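Local coordinates for protein thiosulfate sulfurtransferase (Pseudomonas aeruginosa, PDB 1YT8) that probably transfers sulfur from thiosulfate to cyanide, as a sulfurtransferase built from several rhodanese-like domains, at residues G195-I200 with L310-D315. Sequence-based numbering, arbitrary orientation.
With SO3 (sulfite ion), chain B.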
loop_
_atom_site.group_PDB
_atom_site.type_symbol
_atom_site.label_atom_id
_atom_site.label_comp_id
_atom_site.label_asym_id
_atom_site.label_seq_id
_atom_site.Cartn_x
_atom_site.Cartn_y
_atom_site.Cartn_z
ATOM N N GLY A 195 6.051 14.143 -2.905
ATOM C CA GLY A 195 7.103 14.542 -1.996
ATOM C C GLY A 195 8.459 14.350 -2.639
ATOM O O GLY A 195 8.839 15.100 -3.544
ATOM N N ARG A 196 9.175 13.320 -2.194
ATOM C CA ARG A 196 10.516 13.036 -2.694
ATOM C C ARG A 196 10.767 11.595 -3.140
ATOM O O ARG A 196 11.385 11.358 -4.174
ATOM C CB ARG A 196 11.546 13.354 -1.604
ATOM C CG ARG A 196 11.587 14.796 -1.135
ATOM C CD ARG A 196 12.321 14.904 0.198
ATOM N NE ARG A 196 13.628 14.258 0.167
ATOM C CZ ARG A 196 14.686 14.723 -0.489
ATOM N NH1 ARG A 196 14.599 15.854 -1.179
ATOM N NH2 ARG A 196 15.834 14.055 -0.449
ATOM N N THR A 197 10.278 10.639 -2.358
ATOM C CA THR A 197 10.555 9.227 -2.616
ATOM C C THR A 197 10.499 8.692 -4.033
ATOM O O THR A 197 11.523 8.278 -4.572
ATOM C CB THR A 197 9.690 8.323 -1.733
ATOM O OG1 THR A 197 9.719 8.814 -0.387
ATOM C CG2 THR A 197 10.241 6.895 -1.749
ATOM N N ARG A 198 9.317 8.672 -4.637
ATOM C CA ARG A 198 9.207 8.146 -5.991
ATOM C C ARG A 198 9.984 8.951 -7.033
ATOM O O ARG A 198 10.368 8.407 -8.069
ATOM C CB ARG A 198 7.728 7.998 -6.373
ATOM C CG ARG A 198 7.082 6.774 -5.706
ATOM C CD ARG A 198 5.556 6.766 -5.797
ATOM N NE ARG A 198 4.962 7.845 -5.012
ATOM C CZ ARG A 198 3.654 8.029 -4.852
ATOM N NH1 ARG A 198 2.781 7.204 -5.418
ATOM N NH2 ARG A 198 3.218 9.052 -4.135
ATOM N N SER A 199 10.240 10.230 -6.764
ATOM C CA SER A 199 11.002 11.039 -7.716
ATOM C C SER A 199 12.477 10.646 -7.671
ATOM O O SER A 199 13.157 10.648 -8.700
ATOM C CB SER A 199 10.847 12.544 -7.432
ATOM O OG SER A 199 11.570 12.954 -6.279
ATOM N N ILE A 200 12.971 10.305 -6.481
ATOM C CA ILE A 200 14.368 9.891 -6.321
ATOM C C ILE A 200 14.568 8.523 -6.983
ATOM O O ILE A 200 15.507 8.322 -7.754
ATOM C CB ILE A 200 14.763 9.781 -4.824
ATOM C CG1 ILE A 200 14.756 11.167 -4.175
ATOM C CG2 ILE A 200 16.152 9.151 -4.689
ATOM C CD1 ILE A 200 14.851 11.141 -2.651
ATOM N N LEU A 310 4.692 -0.981 -5.904
ATOM C CA LEU A 310 5.194 -2.140 -5.163
ATOM C C LEU A 310 6.456 -1.684 -4.431
ATOM O O LEU A 310 6.708 -2.063 -3.283
ATOM C CB LEU A 310 5.532 -3.291 -6.114
ATOM C CG LEU A 310 6.202 -4.527 -5.492
ATOM C CD1 LEU A 310 5.318 -5.120 -4.406
ATOM C CD2 LEU A 310 6.466 -5.563 -6.579
ATOM N N VAL A 311 7.241 -0.852 -5.106
ATOM C CA VAL A 311 8.470 -0.327 -4.535
ATOM C C VAL A 311 8.175 0.724 -3.460
ATOM O O VAL A 311 8.911 0.837 -2.481
ATOM C CB VAL A 311 9.366 0.280 -5.645
ATOM C CG1 VAL A 311 10.593 0.970 -5.037
ATOM C CG2 VAL A 311 9.821 -0.837 -6.598
ATOM N N GLN A 312 7.086 1.470 -3.636
ATOM C CA GLN A 312 6.692 2.526 -2.697
ATOM C C GLN A 312 5.922 2.037 -1.461
ATOM O O GLN A 312 6.109 2.566 -0.367
ATOM C CB GLN A 312 5.849 3.576 -3.435
ATOM C CG GLN A 312 5.283 4.699 -2.569
ATOM C CD GLN A 312 6.339 5.676 -2.076
ATOM O OE1 GLN A 312 7.488 5.658 -2.530
ATOM N NE2 GLN A 312 5.948 6.547 -1.153
ATOM N N GLU A 313 5.060 1.036 -1.631
ATOM C CA GLU A 313 4.256 0.521 -0.516
ATOM C C GLU A 313 4.492 -0.977 -0.322
ATOM O O GLU A 313 3.551 -1.741 -0.114
ATOM C CB GLU A 313 2.763 0.763 -0.790
ATOM C CG GLU A 313 2.416 2.178 -1.253
ATOM C CD GLU A 313 0.921 2.377 -1.477
ATOM O OE1 GLU A 313 0.258 1.434 -1.964
ATOM O OE2 GLU A 313 0.409 3.479 -1.178
ATOM N N THR A 314 5.755 -1.380 -0.372
ATOM C CA THR A 314 6.141 -2.783 -0.252
ATOM C C THR A 314 5.494 -3.554 0.906
ATOM O O THR A 314 5.082 -4.705 0.741
ATOM C CB THR A 314 7.679 -2.902 -0.141
ATOM O OG1 THR A 314 8.296 -2.013 -1.085
ATOM C CG2 THR A 314 8.131 -4.319 -0.445
ATOM N N ASP A 315 5.402 -2.917 2.069
ATOM C CA ASP A 315 4.832 -3.556 3.251
ATOM C C ASP A 315 3.331 -3.862 3.187
ATOM O O ASP A 315 2.819 -4.628 4.007
ATOM C CB ASP A 315 5.140 -2.711 4.490
ATOM C CG ASP A 315 4.586 -1.308 4.386
ATOM O OD1 ASP A 315 5.047 -0.549 3.505
ATOM O OD2 ASP A 315 3.685 -0.970 5.184
HETATM S S SO3 B . 6.575 10.937 -3.374
HETATM O O1 SO3 B . 5.165 11.221 -3.729
HETATM O O2 SO3 B . 6.872 11.371 -1.993
HETATM O O3 SO3 B . 6.928 9.506 -3.571
HETATM O O HOH W 1 7.211 9.433 0.092
#
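Thr-197 and Arg-198 meet the side chain of Gln-312 beside a bound sulfite, joining two rhodanese-like domains of the chain. Residues 195-198 end the six-residue loop Cys-193 to Arg-198, which corresponds to the active-site loop of rhodaneses; Ser-199 and Ile-200 continue helix 197-208. The first residue, Gly-195, gives its backbone N-H to sulfite O1 at 3.2 Å. Arg-196, the N-cap residue, adds a weak backbone bond to sulfite O2. Its side chain turns from the anion to salt bridges with Glu-121 and Glu-124. Thr-197 follows, with CG2 anti to its backbone N and only 3.1 Å from Gln-312 OE1. Its OG1 instead donates to a water, which donates in turn to sulfite O2 and takes a weak bond from Gln-312 NE2. Arg-198 grips the anion with three hydrogen bonds. Its backbone N reaches sulfite O3 at 2.7 Å, almost straight at 170°, and NE meets the same oxygen. NH2 binds sulfite O1 at 2.9 Å, with the sulfur in the guanidinium plane at its edge. The bend at chi3 (-67°) turns the guanidinium back to the anion. Glu-157 and Gln-309 hold NH1, fixing the group's rotation. Gln-312, from the end of helix 307-312, crosses this side chain at about a right angle. No direct hydrogen bond joins the two segments. The anion sits near the start of a helix, which probably helps to stabilise its charge. Gln-312 CG lies over one face of the guanidinium, 4.0 Å from Arg-198 NE, and the amide plane is tilted 16° from the guanidinium.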